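CRISPR-associated protein, Cse2 family (Thermobifida fusca, PDB 4H79) probably binds nucleic acid as the CasB (Cse2) subunit of the type I-E CRISPR Cascade complex. Local coordinates at residues V21-R24 with V25-I28; Q100-D104 with D105-Q109; R134-Q137 with V138-V142; Y167-L170 with A171-Y175; Q184-R187 with T188-R192. One frame throughout, in Å; residues are numbered along the deposited sequence.

Contact 1: residues V21-R24 with V25-I28; sequences VDQR and VREI
Val-21 and Val-25 form the tightly packed side of this helical stretch: CG1 of Val-21 lies 3.9 Å from CG2 of Val-25, and both residues are buried against helix 80-99, on Ala-88 and on Leu-92 and Tyr-95 respectively. The polar pairs are spaced i to i+3 and i to i+4. NE of Arg-26 meets the syn side of OD1 of Asp-22 at 3.1 Å, 26° out of the carboxylate plane, in a salt bridge whose two flat groups stand nearly perpendicular, 84° apart. A water closes the ring, donating to OD2 of Asp-22 and accepting from NH2 of Arg-26; Asp-22 is buried, and His-108 holds its OD1 as well. On the looser, more solvent-facing side, NE2 of Gln-23 gives a nearly straight bond of 2.9 Å to OE2 of Glu-27, approaching from above the carboxylate plane. The other oxygen, OE1 of Glu-27, is 3.3 Å from NH1 of Arg-24 in a salt bridge whose hydrogen bond is weak, and Arg-68 pairs with OE2. A bend at chi2 (74°) swings the Arg-24 guanidinium back over Ile-28: CG1 of Ile-28 sits 3.4 Å above the guanidinium plane, offset toward the rim, and NH2 of Arg-24 continues to O of Leu-63. Were Glu-27 replaced by alanine, the Gln-23 amide would probably lose this acceptor, and Arg-24 and Arg-68 the carboxylate they share. Such i to i+4 pairing along an alpha-helix, helix 16-33, sets the valine face on helix 80-99 and Gln-23 with Glu-27 toward solvent.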
# COMPACT_ATOMS: atom_id res chain seq x y z
N VAL A 21 8.46 -5.60 -1.82
CA VAL A 21 7.50 -5.24 -0.78
C VAL A 21 6.60 -6.43 -0.46
O VAL A 21 6.30 -6.69 0.68
CB VAL A 21 6.64 -4.02 -1.22
CG1 VAL A 21 5.40 -3.85 -0.31
CG2 VAL A 21 7.50 -2.77 -1.26
N ASP A 22 6.18 -7.17 -1.49
CA ASP A 22 5.38 -8.37 -1.27
C ASP A 22 6.12 -9.37 -0.32
O ASP A 22 5.51 -9.95 0.59
CB ASP A 22 5.13 -9.07 -2.62
CG ASP A 22 4.52 -10.44 -2.45
OD1 ASP A 22 3.46 -10.62 -1.78
OD2 ASP A 22 5.13 -11.37 -2.95
N GLN A 23 7.42 -9.64 -0.61
CA GLN A 23 8.21 -10.59 0.16
C GLN A 23 8.41 -10.03 1.61
O GLN A 23 8.25 -10.75 2.59
CB GLN A 23 9.56 -10.85 -0.60
CG GLN A 23 10.47 -11.90 0.01
CD GLN A 23 9.73 -13.20 0.34
OE1 GLN A 23 8.98 -13.76 -0.49
NE2 GLN A 23 9.92 -13.68 1.57
N ARG A 24 8.72 -8.74 1.74
CA ARG A 24 8.96 -8.18 3.05
C ARG A 24 7.65 -8.17 3.92
O ARG A 24 7.68 -8.50 5.10
CB ARG A 24 9.51 -6.75 2.92
CG ARG A 24 9.89 -6.15 4.29
CD ARG A 24 11.20 -6.80 4.81
NE ARG A 24 11.46 -6.32 6.17
CZ ARG A 24 11.28 -7.02 7.28
NH1 ARG A 24 10.91 -8.29 7.21
NH2 ARG A 24 11.50 -6.46 8.47
N VAL A 25 6.52 -7.75 3.35
CA VAL A 25 5.24 -7.70 4.10
C VAL A 25 4.85 -9.16 4.44
O VAL A 25 4.35 -9.40 5.56
CB VAL A 25 4.13 -7.07 3.23
CG1 VAL A 25 2.76 -7.31 3.82
CG2 VAL A 25 4.39 -5.58 3.00
N ARG A 26 5.07 -10.12 3.53
CA ARG A 26 4.71 -11.53 3.87
C ARG A 26 5.49 -11.99 5.11
O ARG A 26 4.93 -12.72 5.95
CB ARG A 26 5.04 -12.53 2.73
CG ARG A 26 4.09 -12.46 1.55
CD ARG A 26 4.64 -13.46 0.49
NE ARG A 26 3.89 -13.47 -0.74
CZ ARG A 26 3.04 -14.44 -1.05
NH1 ARG A 26 2.87 -15.43 -0.18
NH2 ARG A 26 2.37 -14.45 -2.21
N GLU A 27 6.78 -11.63 5.18
CA GLU A 27 7.63 -11.98 6.31
C GLU A 27 7.09 -11.39 7.58
O GLU A 27 6.95 -12.10 8.58
CB GLU A 27 9.12 -11.54 6.10
CG GLU A 27 9.80 -12.47 5.10
CD GLU A 27 11.02 -11.79 4.46
OE1 GLU A 27 11.33 -10.64 4.88
OE2 GLU A 27 11.65 -12.39 3.56
N ILE A 28 6.82 -10.08 7.58
CA ILE A 28 6.33 -9.42 8.79
C ILE A 28 4.95 -9.98 9.15
O ILE A 28 4.64 -10.21 10.33
CB ILE A 28 6.24 -7.92 8.57
CG1 ILE A 28 7.67 -7.33 8.34
CG2 ILE A 28 5.64 -7.27 9.80
CD1 ILE A 28 7.65 -5.84 7.92
O HOH W 1 3.54 -13.19 -4.10

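Contact 2: residues Q100-D104 with D105-Q109. With EDO (1,2-ethanediol), chain C.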
# COMPACT_ATOMS: atom_id res chain seq x y z
N GLN A 100 -3.04 -3.94 12.16
CA GLN A 100 -3.01 -3.81 13.62
C GLN A 100 -4.28 -4.40 14.25
O GLN A 100 -5.42 -4.04 13.87
CB GLN A 100 -2.85 -2.33 14.04
CG GLN A 100 -2.86 -2.17 15.59
CD GLN A 100 -2.76 -0.72 16.02
OE1 GLN A 100 -3.20 0.20 15.29
NE2 GLN A 100 -2.25 -0.48 17.21
N SER A 101 -4.06 -5.31 15.21
CA SER A 101 -5.13 -5.99 15.97
C SER A 101 -6.06 -6.83 15.08
O SER A 101 -7.18 -7.14 15.47
CB SER A 101 -5.99 -4.99 16.77
OG SER A 101 -5.14 -4.21 17.59
N ARG A 102 -5.65 -7.13 13.87
CA ARG A 102 -6.44 -8.03 13.03
C ARG A 102 -5.74 -9.36 13.16
O ARG A 102 -4.77 -9.64 12.50
CB ARG A 102 -6.50 -7.56 11.60
CG ARG A 102 -7.34 -6.27 11.35
CD ARG A 102 -8.60 -6.45 10.45
NE ARG A 102 -9.57 -7.15 11.25
CZ ARG A 102 -10.57 -6.58 11.95
NH1 ARG A 102 -11.34 -7.33 12.73
NH2 ARG A 102 -10.85 -5.28 11.83
N ARG A 103 -6.24 -10.15 14.09
CA ARG A 103 -5.62 -11.42 14.49
C ARG A 103 -6.12 -12.50 13.51
O ARG A 103 -5.38 -13.39 13.15
CB ARG A 103 -5.97 -11.78 15.97
CG ARG A 103 -5.41 -10.86 17.08
CD ARG A 103 -4.17 -10.11 16.62
NE ARG A 103 -2.86 -10.68 17.00
CZ ARG A 103 -1.89 -9.98 17.60
NH1 ARG A 103 -2.09 -8.70 17.90
NH2 ARG A 103 -0.72 -10.54 17.90
N ASP A 104 -7.37 -12.36 13.06
CA ASP A 104 -8.04 -13.42 12.30
C ASP A 104 -7.60 -13.59 10.86
O ASP A 104 -7.57 -14.70 10.37
CB ASP A 104 -9.53 -13.17 12.34
CG ASP A 104 -9.95 -12.63 13.67
OD1 ASP A 104 -10.15 -11.39 13.76
OD2 ASP A 104 -10.02 -13.44 14.64
N ASP A 105 -7.23 -12.50 10.18
CA ASP A 105 -7.03 -12.57 8.77
C ASP A 105 -5.74 -11.85 8.31
O ASP A 105 -5.27 -10.94 8.99
CB ASP A 105 -8.24 -11.92 8.11
CG ASP A 105 -8.79 -12.74 6.98
OD1 ASP A 105 -7.97 -13.41 6.27
OD2 ASP A 105 -10.04 -12.71 6.81
N ARG A 106 -5.18 -12.28 7.16
CA ARG A 106 -4.08 -11.55 6.54
C ARG A 106 -4.56 -10.31 5.76
O ARG A 106 -5.35 -10.44 4.80
CB ARG A 106 -3.30 -12.45 5.59
CG ARG A 106 -2.68 -13.72 6.28
CD ARG A 106 -2.24 -14.75 5.24
NE ARG A 106 -1.40 -15.80 5.88
CZ ARG A 106 -1.85 -16.98 6.35
NH1 ARG A 106 -3.13 -17.33 6.26
NH2 ARG A 106 -1.01 -17.83 6.90
N MET A 107 -4.04 -9.15 6.12
CA MET A 107 -4.48 -7.88 5.42
C MET A 107 -3.72 -7.64 4.14
O MET A 107 -4.13 -6.85 3.28
CB MET A 107 -4.43 -6.67 6.33
CG MET A 107 -5.47 -6.75 7.49
SD MET A 107 -7.20 -6.86 6.79
CE MET A 107 -7.64 -8.56 6.89
N HIS A 108 -2.61 -8.35 3.95
CA HIS A 108 -1.95 -8.35 2.66
C HIS A 108 -2.25 -9.67 1.91
O HIS A 108 -1.84 -10.74 2.38
CB HIS A 108 -0.43 -8.13 2.81
CG HIS A 108 0.34 -8.52 1.59
ND1 HIS A 108 0.19 -7.89 0.36
CD2 HIS A 108 1.27 -9.55 1.40
CE1 HIS A 108 0.99 -8.52 -0.58
NE2 HIS A 108 1.66 -9.53 0.05
N GLN A 109 -2.98 -9.59 0.79
CA GLN A 109 -3.28 -10.78 -0.06
C GLN A 109 -3.11 -10.36 -1.48
O GLN A 109 -3.66 -9.31 -1.90
CB GLN A 109 -4.70 -11.32 0.17
CG GLN A 109 -4.85 -11.87 1.59
CD GLN A 109 -6.23 -12.46 1.90
OE1 GLN A 109 -6.82 -13.07 1.03
NE2 GLN A 109 -6.74 -12.29 3.13
C1 EDO C . -0.06 -12.87 -0.03
O1 EDO C . -1.15 -13.34 -0.87
C2 EDO C . -0.00 -13.66 1.27
O2 EDO C . -1.23 -13.38 1.95
O HOH W 2 -9.06 -10.20 11.43
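Arg-102 and Met-107 meet obliquely inside the irregular loop that joins helix 80-99 to helix 114-119, with CD of Arg-102 3.9 Å from SD of Met-107. The arginine is bent at both chi2 (-116°) and chi3 (74°), a fold that lays its aliphatic part beside the thioether while NH2 runs on to the carbonyl of Arg-159. Its guanidinium carries a water at the edge, in plane: the water accepts from NE of Arg-102 at 3.1 Å and donates to OD1 of Asp-104 at 2.8 Å, with a weak bond from N of Asp-105 besides. Because Asp-104 is poorly ordered, this water link between the two halves is best read as a loose one on the exposed rim. Gln-99 ties the loop together, its NE2 bonded to the carbonyls of Arg-102 and Asp-105 and its OE1 to N of Met-107. Further along, the extended Gln-109 chain brings its amide back to the backbone three residues earlier, where NE2 of Gln-109 meets O of Arg-106 at 2.9 Å, in the carbonyl plane. A 1,2-ethanediol, probably from the crystallisation liquor, sets its C1 obliquely to the His-108 ring and donates from its O2 to O of His-108 at 2.7 Å.

Contact 3: residues R134-Q137 with V138-V142; sequences RFVQ and VGHAV
With chi1 of 177°, Val-138 sets CG1 anti to its own nitrogen and turns CG2 back over the preceding turn, where CG2 of Val-138 lies 3.4 Å from O of Arg-134. CG2 of Val-138 is also 4.4 Å from CD1 of Phe-135, a loose apolar contact that meets the ring obliquely. His-140 has CG anti to its carbonyl carbon, which carries the imidazole back alongside Val-136 and Gln-137: ND1 of His-140 comes to 3.5 Å from O of Val-136, and the Gln-137 amide, bent round at chi2, lies with its plane only 21° from that of the ring. The backbone bonds here are mostly weak. N of Val-138 is divided between two weak bonds, to the carbonyls of Arg-134 and Phe-135, and N of Gly-139 makes a weak one to O of Val-136. N of His-140 then reaches O of Gln-137 at 3.1 Å, standing well above the carbonyl plane, 65° out of it. The chain passes through a type I beta turn from Val-138 to Ala-141, closed by the bond from N of Ala-141 to O of Val-138 at 3.3 Å, before helix 144-160 begins. A water donates to O of Phe-135 at 2.9 Å and accepts weakly from N of Gly-139, bridging that carbonyl and amide. Inward, Val-138 packs on Leu-147, Leu-151 and Ile-154 of helix 144-160, and Phe-135 on Leu-114 and Val-118 of helix 114-119. Arg-134 makes a salt bridge with Glu-153 of helix 144-160.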
# COMPACT_ATOMS: atom_id res chain seq x y z
N ARG A 134 -14.23 10.79 -2.33
CA ARG A 134 -12.93 10.75 -1.62
C ARG A 134 -11.93 9.81 -2.30
O ARG A 134 -10.75 10.12 -2.38
CB ARG A 134 -13.09 10.37 -0.13
CG ARG A 134 -13.70 11.54 0.64
CD ARG A 134 -14.24 11.15 2.02
NE ARG A 134 -13.19 11.18 3.03
CZ ARG A 134 -12.53 10.11 3.47
NH1 ARG A 134 -12.79 8.90 2.99
NH2 ARG A 134 -11.59 10.28 4.40
N PHE A 135 -12.42 8.67 -2.79
CA PHE A 135 -11.57 7.71 -3.47
C PHE A 135 -10.98 8.33 -4.76
O PHE A 135 -9.77 8.21 -5.05
CB PHE A 135 -12.34 6.44 -3.79
CG PHE A 135 -11.50 5.38 -4.46
CD1 PHE A 135 -10.21 5.09 -4.00
CD2 PHE A 135 -11.98 4.72 -5.57
CE1 PHE A 135 -9.42 4.12 -4.63
CE2 PHE A 135 -11.22 3.74 -6.18
CZ PHE A 135 -9.96 3.44 -5.71
N VAL A 136 -11.85 9.01 -5.50
CA VAL A 136 -11.44 9.70 -6.73
C VAL A 136 -10.35 10.72 -6.41
O VAL A 136 -9.35 10.83 -7.16
CB VAL A 136 -12.65 10.31 -7.50
CG1 VAL A 136 -12.18 11.33 -8.57
CG2 VAL A 136 -13.50 9.18 -8.15
N GLN A 137 -10.49 11.39 -5.28
CA GLN A 137 -9.56 12.45 -4.89
C GLN A 137 -8.17 11.90 -4.52
O GLN A 137 -7.15 12.62 -4.67
CB GLN A 137 -10.14 13.35 -3.79
CG GLN A 137 -11.08 14.45 -4.36
CD GLN A 137 -10.51 15.18 -5.63
OE1 GLN A 137 -9.68 16.10 -5.52
NE2 GLN A 137 -10.99 14.78 -6.83
N VAL A 138 -8.11 10.63 -4.09
CA VAL A 138 -6.83 10.02 -3.74
C VAL A 138 -5.84 10.13 -4.93
O VAL A 138 -4.66 10.52 -4.75
CB VAL A 138 -6.95 8.54 -3.34
CG1 VAL A 138 -5.54 7.96 -3.06
CG2 VAL A 138 -7.90 8.30 -2.11
N GLY A 139 -6.31 9.82 -6.14
CA GLY A 139 -5.43 9.76 -7.30
C GLY A 139 -5.01 11.10 -7.81
O GLY A 139 -4.14 11.18 -8.64
N HIS A 140 -5.65 12.16 -7.30
CA HIS A 140 -5.30 13.52 -7.71
C HIS A 140 -4.38 14.27 -6.73
O HIS A 140 -4.10 15.46 -6.93
CB HIS A 140 -6.58 14.31 -8.05
CG HIS A 140 -7.21 13.92 -9.38
ND1 HIS A 140 -8.40 13.29 -9.47
CD2 HIS A 140 -6.75 14.06 -10.70
CE1 HIS A 140 -8.70 13.05 -10.76
NE2 HIS A 140 -7.70 13.54 -11.52
N ALA A 141 -3.87 13.57 -5.71
CA ALA A 141 -2.84 14.15 -4.77
C ALA A 141 -1.65 14.71 -5.54
O ALA A 141 -1.12 14.04 -6.44
CB ALA A 141 -2.34 13.09 -3.73
N VAL A 142 -1.25 15.93 -5.19
CA VAL A 142 -0.13 16.64 -5.86
C VAL A 142 1.23 16.24 -5.30
O VAL A 142 2.22 16.39 -5.95
CB VAL A 142 -0.30 18.19 -5.78
CG1 VAL A 142 -1.57 18.60 -6.51
CG2 VAL A 142 -0.29 18.70 -4.33
O HOH W 3 -8.33 7.85 -7.53

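Contact 4: residues Y167-L170 with A171-Y175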
# COMPACT_ATOMS: atom_id res chain seq x y z
N TYR A 167 -0.34 -5.42 -1.16
CA TYR A 167 0.69 -4.37 -0.91
C TYR A 167 1.85 -4.34 -1.90
O TYR A 167 2.47 -3.25 -2.14
CB TYR A 167 1.20 -4.42 0.54
CG TYR A 167 0.14 -3.70 1.40
CD1 TYR A 167 0.18 -2.27 1.58
CD2 TYR A 167 -0.92 -4.42 1.99
CE1 TYR A 167 -0.83 -1.63 2.33
CE2 TYR A 167 -1.95 -3.79 2.75
CZ TYR A 167 -1.89 -2.39 2.90
OH TYR A 167 -2.87 -1.72 3.64
N GLY A 168 2.17 -5.50 -2.51
CA GLY A 168 3.18 -5.54 -3.66
C GLY A 168 2.65 -4.72 -4.83
O GLY A 168 3.35 -3.84 -5.40
N LEU A 169 1.38 -4.97 -5.18
CA LEU A 169 0.78 -4.19 -6.26
C LEU A 169 0.71 -2.70 -5.90
O LEU A 169 1.07 -1.82 -6.71
CB LEU A 169 -0.59 -4.71 -6.65
CG LEU A 169 -1.37 -3.94 -7.73
CD1 LEU A 169 -0.57 -3.74 -9.07
CD2 LEU A 169 -2.75 -4.60 -7.99
N LEU A 170 0.29 -2.42 -4.65
CA LEU A 170 0.15 -1.02 -4.25
C LEU A 170 1.50 -0.27 -4.31
O LEU A 170 1.55 0.90 -4.76
CB LEU A 170 -0.45 -0.92 -2.87
CG LEU A 170 -0.86 0.48 -2.44
CD1 LEU A 170 -2.04 0.99 -3.28
CD2 LEU A 170 -1.12 0.50 -0.90
N ALA A 171 2.59 -0.95 -3.86
CA ALA A 171 3.92 -0.36 -3.88
C ALA A 171 4.30 -0.01 -5.32
O ALA A 171 4.82 1.11 -5.60
CB ALA A 171 4.96 -1.29 -3.23
N ASP A 172 4.05 -0.94 -6.25
CA ASP A 172 4.30 -0.65 -7.67
C ASP A 172 3.61 0.61 -8.17
O ASP A 172 4.21 1.44 -8.89
CB ASP A 172 3.92 -1.82 -8.57
CG ASP A 172 5.08 -2.83 -8.70
OD1 ASP A 172 6.23 -2.57 -8.25
OD2 ASP A 172 4.82 -3.91 -9.25
N GLN A 173 2.35 0.74 -7.77
CA GLN A 173 1.48 1.82 -8.25
C GLN A 173 1.93 3.14 -7.60
O GLN A 173 1.99 4.18 -8.30
CB GLN A 173 -0.01 1.52 -7.91
CG GLN A 173 -0.56 0.36 -8.71
CD GLN A 173 -1.96 0.05 -8.39
OE1 GLN A 173 -2.41 0.23 -7.24
NE2 GLN A 173 -2.69 -0.42 -9.40
N LEU A 174 2.29 3.09 -6.30
CA LEU A 174 2.89 4.22 -5.62
C LEU A 174 4.14 4.74 -6.42
O LEU A 174 4.24 5.94 -6.70
CB LEU A 174 3.28 3.89 -4.18
CG LEU A 174 2.09 3.89 -3.19
CD1 LEU A 174 2.38 3.21 -1.86
CD2 LEU A 174 1.65 5.31 -2.86
N TYR A 175 5.06 3.83 -6.79
CA TYR A 175 6.22 4.17 -7.61
C TYR A 175 5.78 4.71 -8.98
O TYR A 175 6.24 5.76 -9.42
CB TYR A 175 7.18 2.94 -7.72
CG TYR A 175 8.41 3.12 -8.49
CD1 TYR A 175 9.29 4.15 -8.18
CD2 TYR A 175 8.77 2.23 -9.56
CE1 TYR A 175 10.47 4.32 -8.89
CE2 TYR A 175 9.93 2.42 -10.26
CZ TYR A 175 10.78 3.44 -9.89
OH TYR A 175 11.88 3.63 -10.55
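O of Leu-170 receives the shortest backbone bond of this stretch, from N of Leu-174 at 2.8 Å, with the donor nearly in line with the carbonyl. CG of Leu-174 is 3.4 Å from O of Leu-170, and CD1 of Leu-174 is 4.3 Å from CG of Leu-170, so the two leucines adjoin one turn apart. Next to them, Gln-173 has CG anti to its carbonyl carbon (chi1 -69°) and extends beyond it, sending the amide back along the preceding turn between two leucines. NE2 of Gln-173 lies 4.0 Å from CD1 of Leu-169, and OE1 of Gln-173 is the same 4.0 Å from CD1 of Leu-170; the Gln-173 and Leu-170 side chains cross at about a right angle. These are the i to i+3 and i+4 neighbours of a regular alpha-helix, 167-176, set near the centre of the all-helical chain. The amide oxygen OE1 is buried but satisfied, since NE1 of Trp-190 on helix 180-195 donates to it. With leucine at Gln-173 the Trp-190 indole N-H would probably lose its acceptor. CB of Ala-171, 3.4 Å from O of Tyr-167, is on the side packed on Val-21. Leu-174 faces Ser-87 and Ile-90 of helix 80-99 and Leu-147 and Leu-151 of helix 144-160. The carboxylate of Asp-172 takes hydrogen bonds at OD1 from Thr-15 and Gly-18.

Contact 5: residues Q184-R187 with T188-R192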
# COMPACT_ATOMS: atom_id res chain seq x y z
N GLN A 184 -1.98 8.70 -14.31
CA GLN A 184 -3.18 8.43 -15.10
C GLN A 184 -3.41 6.91 -15.20
O GLN A 184 -4.56 6.46 -15.11
CB GLN A 184 -3.09 9.04 -16.53
CG GLN A 184 -4.16 8.47 -17.48
CD GLN A 184 -4.17 9.16 -18.81
OE1 GLN A 184 -3.83 10.34 -18.91
NE2 GLN A 184 -4.59 8.45 -19.87
N ARG A 185 -2.34 6.15 -15.46
CA ARG A 185 -2.48 4.72 -15.59
C ARG A 185 -2.94 4.12 -14.25
O ARG A 185 -3.81 3.23 -14.21
CB ARG A 185 -1.17 4.12 -16.02
CG ARG A 185 -0.80 4.44 -17.47
CD ARG A 185 0.31 3.50 -17.91
NE ARG A 185 0.57 3.68 -19.32
CZ ARG A 185 1.65 4.27 -19.79
NH1 ARG A 185 2.59 4.72 -18.96
NH2 ARG A 185 1.78 4.41 -21.09
N VAL A 186 -2.42 4.62 -13.15
CA VAL A 186 -2.86 4.13 -11.83
C VAL A 186 -4.32 4.49 -11.51
O VAL A 186 -5.10 3.65 -11.06
CB VAL A 186 -1.93 4.61 -10.70
CG1 VAL A 186 -2.52 4.19 -9.34
CG2 VAL A 186 -0.52 3.99 -10.92
N ARG A 187 -4.70 5.75 -11.73
CA ARG A 187 -6.13 6.16 -11.58
C ARG A 187 -7.06 5.29 -12.44
O ARG A 187 -8.16 4.84 -11.97
CB ARG A 187 -6.31 7.63 -11.98
CG ARG A 187 -5.80 8.61 -10.93
CD ARG A 187 -6.33 10.03 -11.23
NE ARG A 187 -5.91 10.58 -12.56
CZ ARG A 187 -4.75 11.19 -12.77
NH1 ARG A 187 -3.89 11.34 -11.75
NH2 ARG A 187 -4.45 11.65 -13.97
N THR A 188 -6.63 5.02 -13.68
CA THR A 188 -7.43 4.18 -14.58
C THR A 188 -7.57 2.76 -14.01
O THR A 188 -8.66 2.18 -13.99
CB THR A 188 -6.82 4.14 -16.00
OG1 THR A 188 -6.79 5.48 -16.52
CG2 THR A 188 -7.67 3.25 -16.95
N ALA A 189 -6.47 2.19 -13.51
CA ALA A 189 -6.55 0.82 -12.91
C ALA A 189 -7.49 0.79 -11.68
O ALA A 189 -8.29 -0.17 -11.46
CB ALA A 189 -5.13 0.29 -12.56
N TRP A 190 -7.41 1.85 -10.86
CA TRP A 190 -8.28 1.92 -9.66
C TRP A 190 -9.74 2.08 -10.07
O TRP A 190 -10.62 1.44 -9.47
CB TRP A 190 -7.89 3.08 -8.77
CG TRP A 190 -6.56 2.91 -8.05
CD1 TRP A 190 -5.76 1.78 -7.99
CD2 TRP A 190 -5.85 3.93 -7.26
NE1 TRP A 190 -4.64 2.00 -7.23
CE2 TRP A 190 -4.62 3.27 -6.76
CE3 TRP A 190 -6.10 5.26 -6.93
CZ2 TRP A 190 -3.69 3.94 -5.98
CZ3 TRP A 190 -5.15 5.93 -6.16
CH2 TRP A 190 -3.97 5.27 -5.69
N GLY A 191 -10.00 2.97 -11.05
CA GLY A 191 -11.34 3.18 -11.62
C GLY A 191 -11.95 1.89 -12.12
O GLY A 191 -13.09 1.56 -11.75
N ARG A 192 -11.19 1.17 -12.94
CA ARG A 192 -11.62 -0.12 -13.50
C ARG A 192 -11.91 -1.13 -12.39
O ARG A 192 -12.95 -1.80 -12.42
CB ARG A 192 -10.56 -0.66 -14.47
CG ARG A 192 -11.09 -1.49 -15.64
CD ARG A 192 -10.02 -1.76 -16.71
NE ARG A 192 -8.75 -2.19 -16.11
CZ ARG A 192 -7.58 -1.53 -16.18
NH1 ARG A 192 -6.52 -2.04 -15.54
NH2 ARG A 192 -7.44 -0.38 -16.88
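Val-186 lays its CG1 methyl over one face of the Trp-190 indole, in a CH-pi contact 3.8 Å from the centroid of the six-membered ring and 25° off the ring normal. The closest ring atom is CE2 of Trp-190, 3.5 Å from CG1 of Val-186, and the two side chains run side by side, pointing the same way. O of Val-186 also lies over a face of the indole, 3.4 Å from CG of Trp-190, while accepting from the tryptophan backbone N. Two residues earlier, O of Gln-184 is gripped twice: by N of Thr-188 at 2.9 Å and by OG1 of Thr-188 at 2.8 Å, from opposite faces of its plane. The threonine chi1 of -60°, with OG1 beside its own nitrogen, aims the hydroxyl back toward the N-terminal end of the helix, at that carbonyl. In the next shell, the indole has its N-H spent on Gln-173, and NH1 of Arg-187 reaches the carbonyl of Gly-139. CA of Gln-184 lies 3.6 Å above one face of the Arg-187 guanidinium. The chemistry divides helix 180-195 accordingly: the valine-indole face is apolar apart from the indole N-H, which a neighbouring helix satisfies, whereas the exposed threonine satisfies its hydroxyl within its own helix.

The five contacts interlock in space. Contacts 1, 2 and 4 meet at His-108, whose NE2 lies 2.8 Å from OD1 of Asp-22 and whose ND1 lies 2.9 Å from N of Tyr-167, so one loop ring joins two helices. Contact 4 passes to contact 5 through OE1 of Gln-173 and NE1 of Trp-190, 2.8 Å apart. Contact 5 meets contact 3 where NH1 of Arg-187 lies 3.1 Å from O of Gly-139 and CZ3 of Trp-190 lies 3.7 Å from CG1 of Val-138. Contacts 1 and 3, centres about 26 Å apart, lie on opposite sides of the chain's centre. The 1,2-ethanediol of contact 2 is about 4 Å from the Arg-26 side chain between nearest atoms.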